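Local structure of sphingomyelinase C (Streptomyces griseocarneus, 7CNE) at residues Gly41-Asn46 with Ala65-Arg70; Ala58-Leu63 with Thr75-Arg80; Val102-Lys107 with Gly131-Val136. The protein is an enzyme of the endonuclease/exonuclease/phosphatase family, built on the two-sheet sandwich of the DNase I-like clan. All blocks are in the same frame, centred on the assembly; numbering follows the deposited sequence.

Contact 1. Residues Gly41-Asn46 with Ala65-Arg70; sequences GFFQGN and AAAADR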
loop_
_atom_site.group_PDB
_atom_site.type_symbol
_atom_site.label_atom_id
_atom_site.label_comp_id
_atom_site.label_asym_id
_atom_site.label_seq_id
_atom_site.Cartn_x
_atom_site.Cartn_y
_atom_site.Cartn_z
ATOM N N GLY A 41 7.957 -4.398 15.063
ATOM C CA GLY A 41 7.761 -3.150 15.785
ATOM C C GLY A 41 6.966 -2.132 14.985
ATOM O O GLY A 41 6.071 -1.470 15.520
ATOM N N PHE A 42 7.259 -2.017 13.686
ATOM C CA PHE A 42 6.575 -1.020 12.867
ATOM C C PHE A 42 5.090 -1.313 12.730
ATOM O O PHE A 42 4.316 -0.402 12.402
ATOM C CB PHE A 42 7.232 -0.911 11.476
ATOM C CG PHE A 42 7.180 -2.178 10.644
ATOM C CD1 PHE A 42 6.021 -2.540 9.964
ATOM C CD2 PHE A 42 8.314 -2.974 10.496
ATOM C CE1 PHE A 42 5.976 -3.690 9.190
ATOM C CE2 PHE A 42 8.286 -4.127 9.718
ATOM C CZ PHE A 42 7.115 -4.493 9.062
ATOM N N PHE A 43 4.676 -2.556 12.975
ATOM C CA PHE A 43 3.269 -2.939 12.879
ATOM C C PHE A 43 2.456 -2.499 14.088
ATOM O O PHE A 43 1.229 -2.371 13.978
ATOM C CB PHE A 43 3.147 -4.465 12.718
ATOM C CG PHE A 43 1.855 -4.910 12.076
ATOM C CD1 PHE A 43 1.706 -4.886 10.697
ATOM C CD2 PHE A 43 0.793 -5.354 12.855
ATOM C CE1 PHE A 43 0.518 -5.300 10.098
ATOM C CE2 PHE A 43 -0.399 -5.761 12.273
ATOM C CZ PHE A 43 -0.539 -5.730 10.886
ATOM N N GLN A 44 3.102 -2.255 15.227
ATOM C CA GLN A 44 2.395 -1.934 16.461
ATOM C C GLN A 44 2.174 -0.440 16.591
ATOM O O GLN A 44 2.982 0.370 16.135
ATOM C CB GLN A 44 3.164 -2.418 17.695
ATOM C CG GLN A 44 3.984 -3.678 17.473
ATOM C CD GLN A 44 3.120 -4.862 17.082
ATOM O OE1 GLN A 44 1.975 -4.978 17.528
ATOM N NE2 GLN A 44 3.656 -5.738 16.224
ATOM N N GLY A 45 1.068 -0.084 17.240
ATOM C CA GLY A 45 0.870 1.275 17.692
ATOM C C GLY A 45 0.338 2.221 16.645
ATOM O O GLY A 45 0.386 3.438 16.848
ATOM N N ASN A 46 -0.164 1.707 15.532
ATOM C CA ASN A 46 -0.747 2.570 14.521
ATOM C C ASN A 46 -2.250 2.701 14.721
ATOM O O ASN A 46 -2.881 1.926 15.438
ATOM C CB ASN A 46 -0.437 2.027 13.125
ATOM C CG ASN A 46 1.043 1.866 12.904
ATOM O OD1 ASN A 46 1.782 2.850 12.897
ATOM N ND2 ASN A 46 1.493 0.628 12.751
ATOM N N ALA A 65 -6.053 -11.961 10.545
ATOM C CA ALA A 65 -6.456 -12.533 11.829
ATOM C C ALA A 65 -5.472 -12.168 12.936
ATOM O O ALA A 65 -5.883 -11.823 14.050
ATOM C CB ALA A 65 -6.591 -14.053 11.724
ATOM N N ALA A 66 -4.169 -12.241 12.655
ATOM C CA ALA A 66 -3.186 -11.905 13.682
ATOM C C ALA A 66 -3.304 -10.448 14.105
ATOM O O ALA A 66 -3.024 -10.113 15.263
ATOM C CB ALA A 66 -1.774 -12.205 13.180
ATOM N N ALA A 67 -3.740 -9.581 13.188
ATOM C CA ALA A 67 -3.875 -8.152 13.435
ATOM C C ALA A 67 -5.204 -7.770 14.077
ATOM O O ALA A 67 -5.361 -6.609 14.471
ATOM C CB ALA A 67 -3.717 -7.388 12.110
ATOM N N ALA A 68 -6.159 -8.704 14.195
ATOM C CA ALA A 68 -7.534 -8.312 14.509
ATOM C C ALA A 68 -7.672 -7.745 15.919
ATOM O O ALA A 68 -8.557 -6.918 16.162
ATOM C CB ALA A 68 -8.486 -9.496 14.340
ATOM N N ASP A 69 -6.829 -8.185 16.855
ATOM C CA ASP A 69 -6.891 -7.648 18.214
ATOM C C ASP A 69 -6.561 -6.156 18.239
ATOM O O ASP A 69 -7.272 -5.360 18.870
ATOM C CB ASP A 69 -5.953 -8.449 19.128
ATOM C CG ASP A 69 -4.466 -8.377 18.693
ATOM O OD1 ASP A 69 -4.165 -8.148 17.490
ATOM O OD2 ASP A 69 -3.583 -8.553 19.571
ATOM N N ARG A 70 -5.495 -5.755 17.548
ATOM C CA ARG A 70 -5.085 -4.354 17.509
ATOM C C ARG A 70 -5.820 -3.546 16.443
ATOM O O ARG A 70 -6.023 -2.341 16.621
ATOM C CB ARG A 70 -3.569 -4.256 17.274
ATOM C CG ARG A 70 -2.700 -5.017 18.300
ATOM C CD ARG A 70 -1.370 -5.503 17.673
ATOM N NE ARG A 70 -1.528 -6.790 16.981
ATOM C CZ ARG A 70 -0.535 -7.518 16.461
ATOM N NH1 ARG A 70 0.726 -7.106 16.540
ATOM N NH2 ARG A 70 -0.807 -8.673 15.862
#
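Arg70 reaches from the end of segment 65-70 to Phe43 and Gln44 in the loop after helix 30-39. Its CB heads toward that loop, and the chain runs on through CG until a bend at chi3 (-85°) swings the guanidinium group round. On the way CD lies 3.4 Å from Gln44 OE1. At the tip, Arg70 NH1 donates to Gln44 OE1 over 2.7 Å, in the carbonyl plane and on a lone pair, while Arg70 NH2 donates to Ala66 O, also at 2.7 Å. OE1 lies in the guanidinium plane, and with the amide turned only 16° from it the two groups meet edge to edge, nearly coplanar. Phe43 CD2 sits over one guanidinium face, with the ring steeply inclined to it, and the neighbouring stretch of its rim, at CE2 and CZ, meets Ala67 CB in the ring plane, 3.7 Å from Phe43 CE2; a small methyl suits such close approach. Arg70 NH1 and Gln44 NE2 both bind Ala38 O near the end of helix 30-39, tying the end of that helix to the turn that follows helix 57-66. Beneath the polar layer, Phe43 packs on Ile37, on Leu13 of strand 12-19 and on Leu105 of strand 103-106.

Contact 2. Residues Ala58-Leu63 with Thr75-Arg80; sequences AAADGL and TPVVGR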
loop_
_atom_site.group_PDB
_atom_site.type_symbol
_atom_site.label_atom_id
_atom_site.label_comp_id
_atom_site.label_asym_id
_atom_site.label_seq_id
_atom_site.Cartn_x
_atom_site.Cartn_y
_atom_site.Cartn_z
ATOM N N ALA A 58 -4.149 -17.386 1.915
ATOM C CA ALA A 58 -4.009 -17.944 3.256
ATOM C C ALA A 58 -3.104 -17.075 4.122
ATOM O O ALA A 58 -3.449 -16.754 5.264
ATOM C CB ALA A 58 -3.485 -19.383 3.181
ATOM N N ALA A 59 -1.942 -16.670 3.600
ATOM C CA ALA A 59 -1.052 -15.845 4.417
ATOM C C ALA A 59 -1.677 -14.484 4.709
ATOM O O ALA A 59 -1.552 -13.955 5.827
ATOM C CB ALA A 59 0.302 -15.680 3.729
ATOM N N ALA A 60 -2.357 -13.898 3.722
ATOM C CA ALA A 60 -3.074 -12.651 3.968
ATOM C C ALA A 60 -4.176 -12.838 5.006
ATOM O O ALA A 60 -4.341 -12.002 5.898
ATOM C CB ALA A 60 -3.645 -12.110 2.659
ATOM N N ASP A 61 -4.951 -13.924 4.905
ATOM C CA ASP A 61 -5.974 -14.197 5.915
ATOM C C ASP A 61 -5.359 -14.341 7.308
ATOM O O ASP A 61 -5.921 -13.855 8.296
ATOM C CB ASP A 61 -6.744 -15.473 5.570
ATOM C CG ASP A 61 -7.716 -15.295 4.420
ATOM O OD1 ASP A 61 -7.871 -14.166 3.890
ATOM O OD2 ASP A 61 -8.334 -16.316 4.051
ATOM N N GLY A 62 -4.219 -15.030 7.409
ATOM C CA GLY A 62 -3.579 -15.199 8.710
ATOM C C GLY A 62 -3.077 -13.891 9.298
ATOM O O GLY A 62 -3.187 -13.659 10.508
ATOM N N LEU A 63 -2.509 -13.025 8.455
ATOM C CA LEU A 63 -2.059 -11.713 8.916
ATOM C C LEU A 63 -3.236 -10.876 9.410
ATOM O O LEU A 63 -3.158 -10.229 10.466
ATOM C CB LEU A 63 -1.312 -10.991 7.783
ATOM C CG LEU A 63 -0.468 -9.734 8.077
ATOM C CD1 LEU A 63 0.414 -9.390 6.875
ATOM C CD2 LEU A 63 -1.325 -8.542 8.408
ATOM N N THR A 75 -10.951 -4.200 5.792
ATOM C CA THR A 75 -11.539 -4.475 4.492
ATOM C C THR A 75 -11.111 -5.849 4.008
ATOM O O THR A 75 -10.100 -6.389 4.463
ATOM C CB THR A 75 -11.095 -3.429 3.474
ATOM O OG1 THR A 75 -9.730 -3.683 3.095
ATOM C CG2 THR A 75 -11.227 -2.032 4.049
ATOM N N PRO A 76 -11.834 -6.428 3.052
ATOM C CA PRO A 76 -11.267 -7.544 2.285
ATOM C C PRO A 76 -10.022 -7.092 1.526
ATOM O O PRO A 76 -9.664 -5.910 1.478
ATOM C CB PRO A 76 -12.396 -7.943 1.322
ATOM C CG PRO A 76 -13.651 -7.326 1.897
ATOM C CD PRO A 76 -13.184 -6.066 2.584
ATOM N N VAL A 77 -9.338 -8.064 0.930
ATOM C CA VAL A 77 -8.296 -7.738 -0.032
ATOM C C VAL A 77 -8.958 -7.266 -1.318
ATOM O O VAL A 77 -9.848 -7.939 -1.850
ATOM C CB VAL A 77 -7.383 -8.949 -0.282
ATOM C CG1 VAL A 77 -6.320 -8.601 -1.325
ATOM C CG2 VAL A 77 -6.731 -9.404 1.021
ATOM N N VAL A 78 -8.543 -6.094 -1.809
ATOM C CA VAL A 78 -9.154 -5.509 -2.999
ATOM C C VAL A 78 -9.057 -6.486 -4.161
ATOM O O VAL A 78 -7.990 -7.056 -4.428
ATOM C CB VAL A 78 -8.470 -4.183 -3.358
ATOM C CG1 VAL A 78 -8.792 -3.786 -4.806
ATOM C CG2 VAL A 78 -8.870 -3.078 -2.383
ATOM N N GLY A 79 -10.176 -6.692 -4.849
ATOM C CA GLY A 79 -10.189 -7.435 -6.087
ATOM C C GLY A 79 -10.401 -8.930 -5.966
ATOM O O GLY A 79 -10.417 -9.606 -6.998
ATOM N N ARG A 80 -10.539 -9.472 -4.746
ATOM C CA ARG A 80 -10.859 -10.893 -4.593
ATOM C C ARG A 80 -12.263 -11.206 -5.095
ATOM O O ARG A 80 -12.461 -12.146 -5.875
ATOM C CB ARG A 80 -10.727 -11.317 -3.129
ATOM C CG ARG A 80 -9.478 -12.091 -2.812
ATOM C CD ARG A 80 -9.613 -12.785 -1.476
ATOM N NE ARG A 80 -8.359 -12.735 -0.739
ATOM C CZ ARG A 80 -8.170 -13.281 0.458
ATOM N NH1 ARG A 80 -9.156 -13.935 1.065
ATOM N NH2 ARG A 80 -6.987 -13.179 1.044
#
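Helix segment 58-63 and the irregular segment 75-80 come nearest at Ala60 and Val77, whose CA atoms lie 8.2 Å apart, and a type II turn from Val77 to Arg80 then brings the chain back toward the helix. Gly79 stands third in that turn with a phi of 90°, where a side chain would jam against the preceding carbonyl oxygen. The turn sends Arg80 toward the helix, its chain bent at chi3 before the guanidinium group arrives end-on at Asp61. Both terminal nitrogens grip a single oxygen: Arg80 NH1 and Arg80 NH2 each lie 3.1 Å from Asp61 OD1. They converge on one oxygen of a carboxylate inclined by 48° to the guanidinium, so only NH1, on the syn side, lies near its plane, whereas NH2 approaches from well above it. Ala60 CB touches the same guanidinium at its edge, 3.9 Å from Arg80 NH2, and meets Val77 CG2 loosely at 4.4 Å. Alanine is short enough for the arginine to pass beside the helix, and its methyl faces the apolar valine. Arg80 NH2 also has a weak bond to Asn57 O, and Arg80 NE a long, weak ion pair with Asp99. The chemistry implies a charged outer edge over a small apolar patch: the salt bridge joins an exposed aspartate to a partly exposed arginine, so solvent probably tempers its strength, while Ala60 and Val77 are buried beneath it.

Contact 3. Residues Val102-Lys107 with Gly131-Val136; sequences VTVLSK and GFAYVV
Val104 meets Ala133 and Val135 through methyl groups alone, and the flat groups of these strands lie beyond the meeting, on the other side of strand 131-139. There the rings of Phe132 and Tyr134 each form an edge-to-face pair with Phe177 of helix 162-180; Phe132 also rests on Val147, and Tyr134 on Leu178. The hydroxyl of Tyr134 shares a hydrogen bond with His145 ND1, which satisfies the buried hydroxyl. Because successive residues of a strand face opposite ways, Ala133 and Val135 are left to look toward strand 103-106.

Val104 serves both with its two branches. With chi1 at 178°, its CG1 lies anti to the backbone nitrogen and meets Val135 CG2 at 4.1 Å, while CG2 meets Ala133 CB, also at 4.1 Å. Val135 presents the methyl that stands between its backbone nitrogen and carbonyl carbon. At the Val102 end of the strand, Val102 CG2 only skirts Gly131 O, at 4.5 Å.

The two strands belong to different sheets and run in roughly the same direction, so this is a face-to-face contact inside the sandwich, with each strand's backbone bonded within its own sheet. Beta-branched valines suit extended strands and fill the space between layers, and alanine lets the opposing valine come close. The side-chain contacts are apolar, and the one polar atom touched, Gly131 O, has its hydrogen bond elsewhere, with Thr149 OG1. All five touching residues are buried, and the sheets are joined here by van der Waals contact between methyl groups, with neither charge nor hydrogen bond between the segments.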
loop_
_atom_site.group_PDB
_atom_site.type_symbol
_atom_site.label_atom_id
_atom_site.label_comp_id
_atom_site.label_asym_id
_atom_site.label_seq_id
_atom_site.Cartn_x
_atom_site.Cartn_y
_atom_site.Cartn_z
ATOM N N VAL A 102 -4.415 -5.317 -1.912
ATOM C CA VAL A 102 -4.528 -4.208 -0.966
ATOM C C VAL A 102 -5.593 -4.525 0.077
ATOM O O VAL A 102 -6.717 -4.916 -0.269
ATOM C CB VAL A 102 -4.850 -2.891 -1.696
ATOM C CG1 VAL A 102 -5.167 -1.791 -0.700
ATOM C CG2 VAL A 102 -3.670 -2.485 -2.577
ATOM N N THR A 103 -5.258 -4.318 1.356
ATOM C CA THR A 103 -6.259 -4.342 2.414
ATOM C C THR A 103 -5.958 -3.234 3.426
ATOM O O THR A 103 -4.805 -2.834 3.609
ATOM C CB THR A 103 -6.309 -5.730 3.104
ATOM O OG1 THR A 103 -7.305 -5.725 4.134
ATOM C CG2 THR A 103 -4.964 -6.069 3.713
ATOM N N VAL A 104 -7.010 -2.722 4.060
ATOM C CA VAL A 104 -6.907 -1.645 5.041
ATOM C C VAL A 104 -7.406 -2.168 6.377
ATOM O O VAL A 104 -8.519 -2.703 6.455
ATOM C CB VAL A 104 -7.718 -0.396 4.634
ATOM C CG1 VAL A 104 -7.611 0.682 5.716
ATOM C CG2 VAL A 104 -7.262 0.137 3.273
ATOM N N LEU A 105 -6.594 -1.982 7.423
ATOM C CA LEU A 105 -6.895 -2.402 8.787
ATOM C C LEU A 105 -6.943 -1.171 9.682
ATOM O O LEU A 105 -6.140 -0.239 9.522
ATOM C CB LEU A 105 -5.833 -3.387 9.327
ATOM C CG LEU A 105 -5.167 -4.332 8.314
ATOM C CD1 LEU A 105 -4.015 -5.161 8.942
ATOM C CD2 LEU A 105 -6.193 -5.252 7.669
ATOM N N SER A 106 -7.860 -1.170 10.640
ATOM C CA SER A 106 -8.116 0.042 11.399
ATOM C C SER A 106 -8.438 -0.286 12.847
ATOM O O SER A 106 -9.223 -1.196 13.123
ATOM C CB SER A 106 -9.275 0.826 10.768
ATOM O OG SER A 106 -9.571 1.976 11.526
ATOM N N LYS A 107 -7.824 0.474 13.753
ATOM C CA LYS A 107 -8.206 0.479 15.159
ATOM C C LYS A 107 -9.602 1.064 15.361
ATOM O O LYS A 107 -10.300 0.699 16.317
ATOM C CB LYS A 107 -7.143 1.269 15.940
ATOM C CG LYS A 107 -7.515 1.662 17.344
ATOM C CD LYS A 107 -6.378 2.419 18.007
ATOM C CE LYS A 107 -6.747 2.766 19.434
ATOM N NZ LYS A 107 -5.642 3.508 20.081
ATOM N N GLY A 131 -6.310 -2.018 -7.824
ATOM C CA GLY A 131 -7.246 -0.940 -7.591
ATOM C C GLY A 131 -7.024 -0.251 -6.267
ATOM O O GLY A 131 -5.902 -0.252 -5.750
ATOM N N PHE A 132 -8.072 0.345 -5.705
ATOM C CA PHE A 132 -7.939 0.990 -4.409
ATOM C C PHE A 132 -9.142 0.681 -3.531
ATOM O O PHE A 132 -10.233 0.355 -4.015
ATOM C CB PHE A 132 -7.722 2.521 -4.529
ATOM C CG PHE A 132 -8.801 3.273 -5.278
ATOM C CD1 PHE A 132 -8.719 3.452 -6.655
ATOM C CD2 PHE A 132 -9.853 3.865 -4.599
ATOM C CE1 PHE A 132 -9.687 4.171 -7.336
ATOM C CE2 PHE A 132 -10.828 4.597 -5.290
ATOM C CZ PHE A 132 -10.733 4.745 -6.658
ATOM N N ALA A 133 -8.904 0.735 -2.226
ATOM C CA ALA A 133 -9.951 0.635 -1.226
ATOM C C ALA A 133 -10.230 2.025 -0.679
ATOM O O ALA A 133 -9.304 2.805 -0.455
ATOM C CB ALA A 133 -9.539 -0.296 -0.083
ATOM N N TYR A 134 -11.506 2.326 -0.458
ATOM C CA TYR A 134 -11.934 3.584 0.144
ATOM C C TYR A 134 -12.628 3.267 1.454
ATOM O O TYR A 134 -13.624 2.541 1.458
ATOM C CB TYR A 134 -12.888 4.339 -0.777
ATOM C CG TYR A 134 -13.548 5.549 -0.157
ATOM C CD1 TYR A 134 -12.808 6.691 0.136
ATOM C CD2 TYR A 134 -14.920 5.571 0.091
ATOM C CE1 TYR A 134 -13.400 7.811 0.674
ATOM C CE2 TYR A 134 -15.525 6.694 0.651
ATOM C CZ TYR A 134 -14.757 7.806 0.935
ATOM O OH TYR A 134 -15.338 8.935 1.467
ATOM N N VAL A 135 -12.119 3.806 2.562
ATOM C CA VAL A 135 -12.740 3.584 3.860
ATOM C C VAL A 135 -13.034 4.921 4.518
ATOM O O VAL A 135 -12.250 5.871 4.409
ATOM C CB VAL A 135 -11.885 2.697 4.794
ATOM C CG1 VAL A 135 -11.608 1.384 4.129
ATOM C CG2 VAL A 135 -10.594 3.385 5.202
ATOM N N VAL A 136 -14.188 4.992 5.174
ATOM C CA VAL A 136 -14.558 6.103 6.039
ATOM C C VAL A 136 -14.492 5.579 7.460
ATOM O O VAL A 136 -15.195 4.621 7.800
ATOM C CB VAL A 136 -15.963 6.641 5.728
ATOM C CG1 VAL A 136 -16.303 7.787 6.692
ATOM C CG2 VAL A 136 -16.055 7.105 4.284
#

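Each of the three contacts touches the other two, and together they run from the rim of the sandwich to its interior. Contacts 1 and 2 share helix 57-66, their centres 15 Å apart, and they touch where Phe43 CZ packs 3.8 Å from Leu63 CD2. Contact 1 also reaches strand 103-106 of contact 3: Ala67 CB lies 3.9 Å from Leu105 CD1. Contacts 2 and 3 are the closest pair, with centres 11 Å apart, and are joined by backbone hydrogen bonds, Val78 N to Val102 O at 2.7 Å and Thr75 N to Val104 O at 2.9 Å. Segments 75-80 and 102-107 thus lie side by side, and Thr75 also packs against Val135 of the facing sheet.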